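Caspase-3 (Porites astreoides, PDB 6WI4) probably acts as a cysteine protease of the caspase family, cleaving proteins after aspartate during coral apoptosis. Local coordinates at residues M184-S198 against Q214-F228. Sequence-based numbering, arbitrary orientation.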
ATOM      1  N   MET A 184      -4.641  -5.192 -17.659  1.00 14.81           N
ATOM      2  CA  MET A 184      -4.324  -6.315 -16.783  1.00 12.72           C
ATOM      3  C   MET A 184      -4.957  -6.129 -15.408  1.00 12.89           C
ATOM      4  O   MET A 184      -4.882  -5.043 -14.825  1.00 12.65           O
ATOM      5  CB  MET A 184      -2.804  -6.464 -16.649  1.00 13.43           C
ATOM      6  CG  MET A 184      -2.365  -7.716 -15.929  1.00 14.84           C
ATOM      7  SD  MET A 184      -0.578  -7.845 -15.866  1.00 15.64           S
ATOM      8  CE  MET A 184      -0.237  -8.202 -17.585  1.00 18.17           C
ATOM      9  N   ASP A 185      -5.552  -7.197 -14.877  1.00 12.05           N
ATOM     10  CA  ASP A 185      -6.253  -7.096 -13.602  1.00  9.00           C
ATOM     11  C   ASP A 185      -5.244  -7.009 -12.460  1.00 10.90           C
ATOM     12  O   ASP A 185      -4.066  -7.340 -12.614  1.00 11.51           O
ATOM     13  CB  ASP A 185      -7.201  -8.280 -13.403  1.00 12.62           C
ATOM     14  CG  ASP A 185      -6.461  -9.570 -13.149  1.00 15.52           C
ATOM     15  OD1 ASP A 185      -6.165  -9.865 -11.974  1.00 12.91           O
ATOM     16  OD2 ASP A 185      -6.164 -10.288 -14.127  1.00 20.10           O
ATOM     17  N   ILE A 186      -5.713  -6.539 -11.298  1.00 10.76           N
ATOM     18  CA  ILE A 186      -4.762  -6.137 -10.259  1.00  9.72           C
ATOM     19  C   ILE A 186      -3.981  -7.330  -9.713  1.00 10.05           C
ATOM     20  O   ILE A 186      -2.808  -7.189  -9.361  1.00 10.13           O
ATOM     21  CB  ILE A 186      -5.466  -5.363  -9.132  1.00  9.82           C
ATOM     22  CG1 ILE A 186      -4.415  -4.579  -8.330  1.00 11.34           C
ATOM     23  CG2 ILE A 186      -6.278  -6.291  -8.234  1.00 13.02           C
ATOM     24  CD1 ILE A 186      -5.029  -3.615  -7.298  1.00 10.47           C
ATOM     25  N   LEU A 187      -4.601  -8.511  -9.606  1.00 10.47           N
ATOM     26  CA  LEU A 187      -3.851  -9.637  -9.049  1.00 10.96           C
ATOM     27  C   LEU A 187      -2.740 -10.065  -9.993  1.00 11.71           C
ATOM     28  O   LEU A 187      -1.625 -10.371  -9.557  1.00 11.58           O
ATOM     29  CB  LEU A 187      -4.779 -10.810  -8.733  1.00 10.40           C
ATOM     30  CG  LEU A 187      -5.785 -10.586  -7.607  1.00 10.80           C
ATOM     31  CD1 LEU A 187      -6.450 -11.902  -7.271  1.00 10.53           C
ATOM     32  CD2 LEU A 187      -5.127 -10.014  -6.353  1.00 11.04           C
ATOM     33  N   ARG A 188      -3.008 -10.064 -11.297  1.00  9.38           N
ATOM     34  CA  ARG A 188      -1.946 -10.356 -12.251  1.00 10.16           C
ATOM     35  C   ARG A 188      -0.844  -9.308 -12.198  1.00 11.19           C
ATOM     36  O   ARG A 188       0.343  -9.641 -12.295  1.00 12.30           O
ATOM     37  CB  ARG A 188      -2.527 -10.450 -13.657  1.00 13.31           C
ATOM     38  CG  ARG A 188      -3.336 -11.701 -13.854  1.00 18.39           C
ATOM     39  CD  ARG A 188      -3.254 -12.197 -15.275  1.00 24.38           C
ATOM     40  NE  ARG A 188      -3.993 -13.445 -15.404  1.00 26.91           N
ATOM     41  CZ  ARG A 188      -4.132 -14.111 -16.539  1.00 30.22           C
ATOM     42  NH1 ARG A 188      -4.824 -15.243 -16.557  1.00 27.70           N
ATOM     43  NH2 ARG A 188      -3.578 -13.642 -17.653  1.00 29.00           N
ATOM     44  N   MET A 189      -1.214  -8.033 -12.034  1.00  9.16           N
ATOM     45  CA  MET A 189      -0.192  -7.000 -11.944  1.00  8.42           C
ATOM     46  C   MET A 189       0.637  -7.173 -10.682  1.00  9.29           C
ATOM     47  O   MET A 189       1.865  -7.043 -10.719  1.00  9.69           O
ATOM     48  CB  MET A 189      -0.825  -5.610 -11.987  1.00 10.19           C
ATOM     49  CG  MET A 189      -1.407  -5.271 -13.345  1.00  9.45           C
ATOM     50  SD  MET A 189      -1.649  -3.497 -13.608  1.00 11.49           S
ATOM     51  CE  MET A 189      -2.980  -3.189 -12.450  1.00 13.24           C
ATOM     52  N   LEU A 190      -0.010  -7.490  -9.555  1.00  9.21           N
ATOM     53  CA  LEU A 190       0.747  -7.680  -8.325  1.00  8.94           C
ATOM     54  C   LEU A 190       1.635  -8.926  -8.395  1.00  9.87           C
ATOM     55  O   LEU A 190       2.696  -8.960  -7.764  1.00  9.19           O
ATOM     56  CB  LEU A 190      -0.210  -7.719  -7.129  1.00  8.62           C
ATOM     57  CG  LEU A 190      -0.823  -6.350  -6.785  1.00  8.47           C
ATOM     58  CD1 LEU A 190      -1.952  -6.497  -5.773  1.00 10.91           C
ATOM     59  CD2 LEU A 190       0.223  -5.390  -6.243  1.00  9.22           C
ATOM     60  N   THR A 191       1.233  -9.945  -9.164  1.00  9.32           N
ATOM     61  CA  THR A 191       2.127 -11.075  -9.414  1.00  8.45           C
ATOM     62  C   THR A 191       3.379 -10.618 -10.155  1.00  9.32           C
ATOM     63  O   THR A 191       4.496 -11.032  -9.822  1.00  9.01           O
ATOM     64  CB  THR A 191       1.379 -12.154 -10.196  1.00  9.90           C
ATOM     65  OG1 THR A 191       0.299 -12.647  -9.393  1.00  9.67           O
ATOM     66  CG2 THR A 191       2.301 -13.329 -10.533  1.00 11.40           C
ATOM     67  N   ARG A 192       3.215  -9.736 -11.144  1.00 10.16           N
ATOM     68  CA  ARG A 192       4.380  -9.220 -11.853  1.00 10.41           C
ATOM     69  C   ARG A 192       5.224  -8.326 -10.957  1.00  9.16           C
ATOM     70  O   ARG A 192       6.453  -8.287 -11.098  1.00 10.64           O
ATOM     71  CB  ARG A 192       3.922  -8.480 -13.103  1.00 11.04           C
ATOM     72  CG  ARG A 192       3.654  -9.460 -14.250  1.00 15.27           C
ATOM     73  CD  ARG A 192       2.530  -9.037 -15.146  1.00 18.08           C
ATOM     74  NE  ARG A 192       2.248 -10.096 -16.116  1.00 18.05           N
ATOM     75  CZ  ARG A 192       1.469 -11.145 -15.863  1.00 18.69           C
ATOM     76  NH1 ARG A 192       0.888 -11.274 -14.673  1.00 19.52           N
ATOM     77  NH2 ARG A 192       1.265 -12.066 -16.797  1.00 18.18           N
ATOM     78  N   VAL A 193       4.590  -7.605 -10.031  1.00  8.88           N
ATOM     79  CA  VAL A 193       5.354  -6.810  -9.076  1.00  8.11           C
ATOM     80  C   VAL A 193       6.235  -7.716  -8.228  1.00 11.58           C
ATOM     81  O   VAL A 193       7.422  -7.442  -8.012  1.00 11.42           O
ATOM     82  CB  VAL A 193       4.409  -5.969  -8.202  1.00  9.87           C
ATOM     83  CG1 VAL A 193       5.177  -5.336  -7.026  1.00 10.52           C
ATOM     84  CG2 VAL A 193       3.759  -4.879  -9.041  1.00  9.25           C
ATOM     85  N   ASN A 194       5.668  -8.816  -7.742  1.00 11.61           N
ATOM     86  CA  ASN A 194       6.460  -9.750  -6.951  1.00  9.49           C
ATOM     87  C   ASN A 194       7.593 -10.365  -7.763  1.00  9.55           C
ATOM     88  O   ASN A 194       8.703 -10.551  -7.246  1.00 10.46           O
ATOM     89  CB  ASN A 194       5.572 -10.846  -6.382  1.00  8.37           C
ATOM     90  CG  ASN A 194       6.334 -11.771  -5.455  1.00 11.25           C
ATOM     91  OD1 ASN A 194       7.366 -11.399  -4.880  1.00 11.73           O
ATOM     92  ND2 ASN A 194       5.849 -12.995  -5.332  1.00 12.10           N
ATOM     93  N   ALA A 195       7.335 -10.706  -9.031  1.00  9.29           N
ATOM     94  CA  ALA A 195       8.407 -11.230  -9.879  1.00 10.16           C
ATOM     95  C   ALA A 195       9.569 -10.252  -9.948  1.00 10.07           C
ATOM     96  O   ALA A 195      10.736 -10.659  -9.912  1.00 13.72           O
ATOM     97  CB  ALA A 195       7.876 -11.528 -11.279  1.00 11.32           C
ATOM     98  N   MET A 196       9.262  -8.959 -10.021  1.00 10.79           N
ATOM     99  CA  MET A 196      10.295  -7.930 -10.093  1.00 11.51           C
ATOM    100  C   MET A 196      10.988  -7.738  -8.745  1.00 13.60           C
ATOM    101  O   MET A 196      12.222  -7.698  -8.674  1.00 13.24           O
ATOM    102  CB  MET A 196       9.661  -6.628 -10.586  1.00 13.59           C
ATOM    103  CG  MET A 196      10.620  -5.499 -10.874  1.00 15.23           C
ATOM    104  SD  MET A 196       9.735  -4.152 -11.702  1.00 20.75           S
ATOM    105  CE  MET A 196       9.011  -4.995 -13.097  1.00 20.39           C
ATOM    106  N   VAL A 197      10.215  -7.627  -7.658  1.00  9.61           N
ATOM    107  CA  VAL A 197      10.814  -7.462  -6.333  1.00  9.34           C
ATOM    108  C   VAL A 197      11.748  -8.622  -6.017  1.00 12.43           C
ATOM    109  O   VAL A 197      12.804  -8.439  -5.396  1.00 12.96           O
ATOM    110  CB  VAL A 197       9.713  -7.306  -5.263  1.00  9.81           C
ATOM    111  CG1 VAL A 197      10.298  -7.412  -3.870  1.00 12.19           C
ATOM    112  CG2 VAL A 197       8.997  -5.958  -5.434  1.00 11.09           C
ATOM    113  N   SER A 198      11.383  -9.831  -6.458  1.00 10.24           N
ATOM    114  CA  SER A 198      12.127 -11.054  -6.185  1.00 11.93           C
ATOM    115  C   SER A 198      13.460 -11.124  -6.926  1.00 11.58           C
ATOM    116  O   SER A 198      14.175 -12.119  -6.758  1.00 14.80           O
ATOM    117  CB  SER A 198      11.260 -12.262  -6.542  1.00 13.08           C
ATOM    118  OG  SER A 198      10.189 -12.400  -5.615  1.00 12.36           O
ATOM    119  N   GLN A 214      14.029  -9.973  -1.213  1.00 10.87           N
ATOM    120  CA  GLN A 214      12.668  -9.616  -0.833  1.00 10.44           C
ATOM    121  C   GLN A 214      11.669 -10.295  -1.757  1.00  9.08           C
ATOM    122  O   GLN A 214      11.952 -10.557  -2.926  1.00 11.98           O
ATOM    123  CB  GLN A 214      12.477  -8.097  -0.867  1.00 10.18           C
ATOM    124  CG  GLN A 214      11.190  -7.598  -0.235  1.00  9.33           C
ATOM    125  CD  GLN A 214      11.222  -6.100  -0.045  1.00 12.67           C
ATOM    126  OE1 GLN A 214      12.241  -5.544   0.375  1.00 11.50           O
ATOM    127  NE2 GLN A 214      10.115  -5.429  -0.365  1.00  9.12           N
ATOM    128  N   VAL A 215      10.487 -10.573  -1.198  1.00  9.45           N
ATOM    129  CA  VAL A 215       9.342 -11.151  -1.890  1.00 10.05           C
ATOM    130  C   VAL A 215       8.140 -10.356  -1.419  1.00  9.31           C
ATOM    131  O   VAL A 215       7.989 -10.154  -0.212  1.00 10.09           O
ATOM    132  CB  VAL A 215       9.175 -12.642  -1.523  1.00 11.54           C
ATOM    133  CG1 VAL A 215       7.867 -13.196  -2.006  1.00 11.51           C
ATOM    134  CG2 VAL A 215      10.343 -13.461  -2.063  1.00 12.64           C
ATOM    135  N   SER A 216       7.313  -9.869  -2.345  1.00  9.28           N
ATOM    136  CA  SER A 216       6.109  -9.159  -1.922  1.00  8.94           C
ATOM    137  C   SER A 216       4.944 -10.140  -1.864  1.00 11.09           C
ATOM    138  O   SER A 216       5.014 -11.255  -2.387  1.00 10.75           O
ATOM    139  CB  SER A 216       5.790  -7.984  -2.852  1.00 11.34           C
ATOM    140  OG  SER A 216       5.670  -8.382  -4.209  1.00 12.72           O
ATOM    141  N   SER A 217       3.879  -9.743  -1.171  1.00  8.41           N
ATOM    142  CA  SER A 217       2.772 -10.663  -0.955  1.00  8.35           C
ATOM    143  C   SER A 217       1.452  -9.924  -1.078  1.00  8.86           C
ATOM    144  O   SER A 217       1.347  -8.755  -0.703  1.00 11.38           O
ATOM    145  CB  SER A 217       2.878 -11.350   0.415  1.00 10.32           C
ATOM    146  OG  SER A 217       2.875 -10.418   1.480  1.00 13.35           O
ATOM    147  N   VAL A 218       0.442 -10.600  -1.616  1.00  7.88           N
ATOM    148  CA  VAL A 218      -0.883 -10.013  -1.732  1.00  8.93           C
ATOM    149  C   VAL A 218      -1.859 -10.888  -0.965  1.00  9.56           C
ATOM    150  O   VAL A 218      -1.816 -12.119  -1.076  1.00  9.87           O
ATOM    151  CB  VAL A 218      -1.310  -9.828  -3.204  1.00 12.83           C
ATOM    152  CG1 VAL A 218      -1.236 -11.112  -4.016  1.00 15.85           C
ATOM    153  CG2 VAL A 218      -2.713  -9.247  -3.270  1.00 13.35           C
ATOM    154  N   VAL A 219      -2.710 -10.255  -0.158  1.00  7.24           N
ATOM    155  CA  VAL A 219      -3.791 -10.936   0.549  1.00  8.33           C
ATOM    156  C   VAL A 219      -5.081 -10.495  -0.125  1.00  8.67           C
ATOM    157  O   VAL A 219      -5.442  -9.313  -0.065  1.00  9.62           O
ATOM    158  CB  VAL A 219      -3.816 -10.590   2.045  1.00  8.56           C
ATOM    159  CG1 VAL A 219      -4.960 -11.336   2.729  1.00 10.62           C
ATOM    160  CG2 VAL A 219      -2.472 -10.924   2.724  1.00 10.92           C
ATOM    161  N   SER A 220      -5.793 -11.422  -0.765  1.00  6.33           N
ATOM    162  CA  SER A 220      -6.949 -11.041  -1.570  1.00  7.34           C
ATOM    163  C   SER A 220      -8.226 -11.642  -1.006  1.00  8.74           C
ATOM    164  O   SER A 220      -8.329 -12.863  -0.847  1.00  8.54           O
ATOM    165  CB  SER A 220      -6.787 -11.478  -3.022  1.00  9.52           C
ATOM    166  OG  SER A 220      -7.990 -11.186  -3.721  1.00  9.93           O
ATOM    167  N   MET A 221      -9.189 -10.777  -0.701  1.00  7.70           N
ATOM    168  CA  MET A 221     -10.577 -11.168  -0.496  1.00  8.99           C
ATOM    169  C   MET A 221     -11.448 -10.709  -1.663  1.00  7.86           C
ATOM    170  O   MET A 221     -12.667 -10.572  -1.514  1.00 10.03           O
ATOM    171  CB  MET A 221     -11.104 -10.605   0.829  1.00 11.21           C
ATOM    172  CG  MET A 221     -10.522 -11.294   2.068  1.00  8.98           C
ATOM    173  SD  MET A 221      -8.775 -10.892   2.325  1.00 11.29           S
ATOM    174  CE  MET A 221      -8.626 -11.136   4.097  1.00 13.30           C
ATOM    175  N   LEU A 222     -10.847 -10.495  -2.831  1.00  7.98           N
ATOM    176  CA  LEU A 222     -11.622 -10.093  -4.001  1.00  8.79           C
ATOM    177  C   LEU A 222     -12.502 -11.240  -4.495  1.00 10.94           C
ATOM    178  O   LEU A 222     -12.160 -12.419  -4.373  1.00 11.11           O
ATOM    179  CB  LEU A 222     -10.691  -9.628  -5.116  1.00  9.41           C
ATOM    180  CG  LEU A 222      -9.776  -8.444  -4.784  1.00  8.06           C
ATOM    181  CD1 LEU A 222      -8.920  -8.133  -6.001  1.00 11.47           C
ATOM    182  CD2 LEU A 222     -10.575  -7.225  -4.359  1.00  9.11           C
ATOM    183  N   ARG A 223     -13.664 -10.872  -5.036  1.00 10.64           N
ATOM    184  CA  ARG A 223     -14.624 -11.814  -5.608  1.00  9.35           C
ATOM    185  C   ARG A 223     -14.739 -11.697  -7.119  1.00 11.00           C
ATOM    186  O   ARG A 223     -15.446 -12.509  -7.740  1.00 13.15           O
ATOM    187  CB  ARG A 223     -16.012 -11.581  -4.998  1.00 12.37           C
ATOM    188  CG  ARG A 223     -16.106 -11.771  -3.511  1.00 10.77           C
ATOM    189  CD  ARG A 223     -17.515 -11.372  -3.040  1.00 15.01           C
ATOM    190  NE  ARG A 223     -17.787  -9.979  -3.365  1.00 15.04           N
ATOM    191  CZ  ARG A 223     -18.743  -9.538  -4.180  1.00 18.17           C
ATOM    192  NH1 ARG A 223     -18.851  -8.233  -4.399  1.00 20.58           N
ATOM    193  NH2 ARG A 223     -19.585 -10.374  -4.779  1.00 19.08           N
ATOM    194  N   LYS A 224     -14.112 -10.685  -7.713  1.00 11.10           N
ATOM    195  CA  LYS A 224     -14.102 -10.448  -9.145  1.00 11.02           C
ATOM    196  C   LYS A 224     -12.702 -10.006  -9.538  1.00 11.03           C
ATOM    197  O   LYS A 224     -11.886  -9.655  -8.683  1.00 11.48           O
ATOM    198  CB  LYS A 224     -15.130  -9.374  -9.538  1.00 11.44           C
ATOM    199  CG  LYS A 224     -16.542  -9.636  -9.042  1.00 15.19           C
ATOM    200  CD  LYS A 224     -17.475  -8.482  -9.398  1.00 15.72           C
ATOM    201  CE  LYS A 224     -18.853  -8.701  -8.819  1.00 21.36           C
ATOM    202  NZ  LYS A 224     -19.733  -7.515  -9.047  1.00 20.33           N
ATOM    203  N   GLU A 225     -12.431 -10.003 -10.845  1.00 11.22           N
ATOM    204  CA  GLU A 225     -11.223  -9.359 -11.345  1.00 11.34           C
ATOM    205  C   GLU A 225     -11.365  -7.845 -11.232  1.00 13.10           C
ATOM    206  O   GLU A 225     -12.442  -7.283 -11.467  1.00 12.56           O
ATOM    207  CB  GLU A 225     -10.953  -9.758 -12.797  1.00 14.53           C
ATOM    208  CG  GLU A 225     -10.140 -11.032 -12.940  1.00 15.42           C
ATOM    209  CD  GLU A 225     -10.980 -12.273 -12.762  1.00 18.22           C
ATOM    210  OE1 GLU A 225     -11.806 -12.556 -13.655  1.00 20.51           O
ATOM    211  OE2 GLU A 225     -10.819 -12.959 -11.729  1.00 15.43           O
ATOM    212  N   LEU A 226     -10.279  -7.186 -10.852  1.00 10.69           N
ATOM    213  CA  LEU A 226     -10.244  -5.730 -10.744  1.00 11.37           C
ATOM    214  C   LEU A 226      -9.430  -5.210 -11.922  1.00 11.87           C
ATOM    215  O   LEU A 226      -8.200  -5.253 -11.906  1.00 12.01           O
ATOM    216  CB  LEU A 226      -9.651  -5.286  -9.410  1.00 12.01           C
ATOM    217  CG  LEU A 226      -9.914  -3.859  -8.914  1.00 15.93           C
ATOM    218  CD1 LEU A 226      -9.376  -3.702  -7.499  1.00 19.95           C
ATOM    219  CD2 LEU A 226      -9.320  -2.809  -9.824  1.00 20.76           C
ATOM    220  N   TYR A 227     -10.128  -4.720 -12.938  1.00 12.17           N
ATOM    221  CA  TYR A 227      -9.521  -3.987 -14.038  1.00 12.67           C
ATOM    222  C   TYR A 227      -9.753  -2.499 -13.821  1.00 12.74           C
ATOM    223  O   TYR A 227     -10.891  -2.076 -13.597  1.00 14.37           O
ATOM    224  CB  TYR A 227     -10.130  -4.398 -15.377  1.00 14.69           C
ATOM    225  CG  TYR A 227      -9.803  -5.794 -15.853  1.00 14.29           C
ATOM    226  CD1 TYR A 227      -8.637  -6.047 -16.564  1.00 13.87           C
ATOM    227  CD2 TYR A 227     -10.679  -6.840 -15.630  1.00 16.68           C
ATOM    228  CE1 TYR A 227      -8.345  -7.317 -17.026  1.00 17.23           C
ATOM    229  CE2 TYR A 227     -10.395  -8.113 -16.090  1.00 15.90           C
ATOM    230  CZ  TYR A 227      -9.227  -8.341 -16.782  1.00 18.94           C
ATOM    231  OH  TYR A 227      -8.932  -9.608 -17.239  1.00 20.62           O
ATOM    232  N   PHE A 228      -8.678  -1.711 -13.890  1.00 12.77           N
ATOM    233  CA  PHE A 228      -8.830  -0.269 -13.733  1.00 11.22           C
ATOM    234  C   PHE A 228      -9.490   0.377 -14.948  1.00 14.61           C
ATOM    235  O   PHE A 228     -10.077   1.455 -14.811  1.00 14.54           O
ATOM    236  CB  PHE A 228      -7.467   0.370 -13.432  1.00 10.91           C
ATOM    237  CG  PHE A 228      -6.986   0.097 -12.036  1.00 11.12           C
ATOM    238  CD1 PHE A 228      -7.532   0.767 -10.962  1.00 12.09           C
ATOM    239  CD2 PHE A 228      -6.022  -0.867 -11.801  1.00 13.51           C
ATOM    240  CE1 PHE A 228      -7.109   0.508  -9.670  1.00 11.60           C
ATOM    241  CE2 PHE A 228      -5.594  -1.137 -10.512  1.00 14.76           C
ATOM    242  CZ  PHE A 228      -6.130  -0.458  -9.448  1.00 13.90           C
TER
HETATM  243  O   HOH W   1      -6.176  -2.666 -14.596  1.00 16.28           O
HETATM  244  O   HOH W   2      -7.874  -8.793 -10.092  1.00 11.28           O
HETATM  245  O   HOH W   3      -5.595  -9.552 -16.892  1.00 22.83           O
HETATM  246  O   HOH W   4       2.986  -8.784  -4.998  1.00 15.78           O
HETATM  247  O   HOH W   5      14.697 -10.159  -4.052  1.00 13.86           O
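Two direct hydrogen bonds join Asn194 to Ser216 and Ile186 to Leu226, near the two ends of helix 186-197. Ser216 N donates to Asn194 OD1 at 3.0 Å, from above the amide plane. Asn194 CG lies anti to the backbone N (chi1 -175°), which carries the amide across to Ser216. Without the amide, as with an alanine here, Ser216 N would probably lose this acceptor and a gap open beside Val215 CG1. Ile186 N donates to Leu226 O at 2.9 Å. Water 4 links Leu190 O with Ser216 OG. Water 2 joins Leu226 N to Asp185 OD1, which also caps the helix by accepting from Arg188 N and, weakly, Leu187 N.

The helix runs nearly antiparallel (159°) to strand 217-220, the outermost strand, within this chain, of the six-stranded sheet of the caspase fold. It packs on one face of that sheet, beside helix 168-180.

Along the helix, Val218 CG2 meets Leu190 CD1 at 3.8 Å and also touches Leu187 CD2. At its first turn, Ile186 CG2 sits on Leu226 CB at 3.7 Å and reaches Leu222 CD1.

Asp185 CB stands over the centre of the Tyr227 ring in a CH-pi contact. Met189 CE meets the Phe228 ring at its edge, 3.8 Å from CE2.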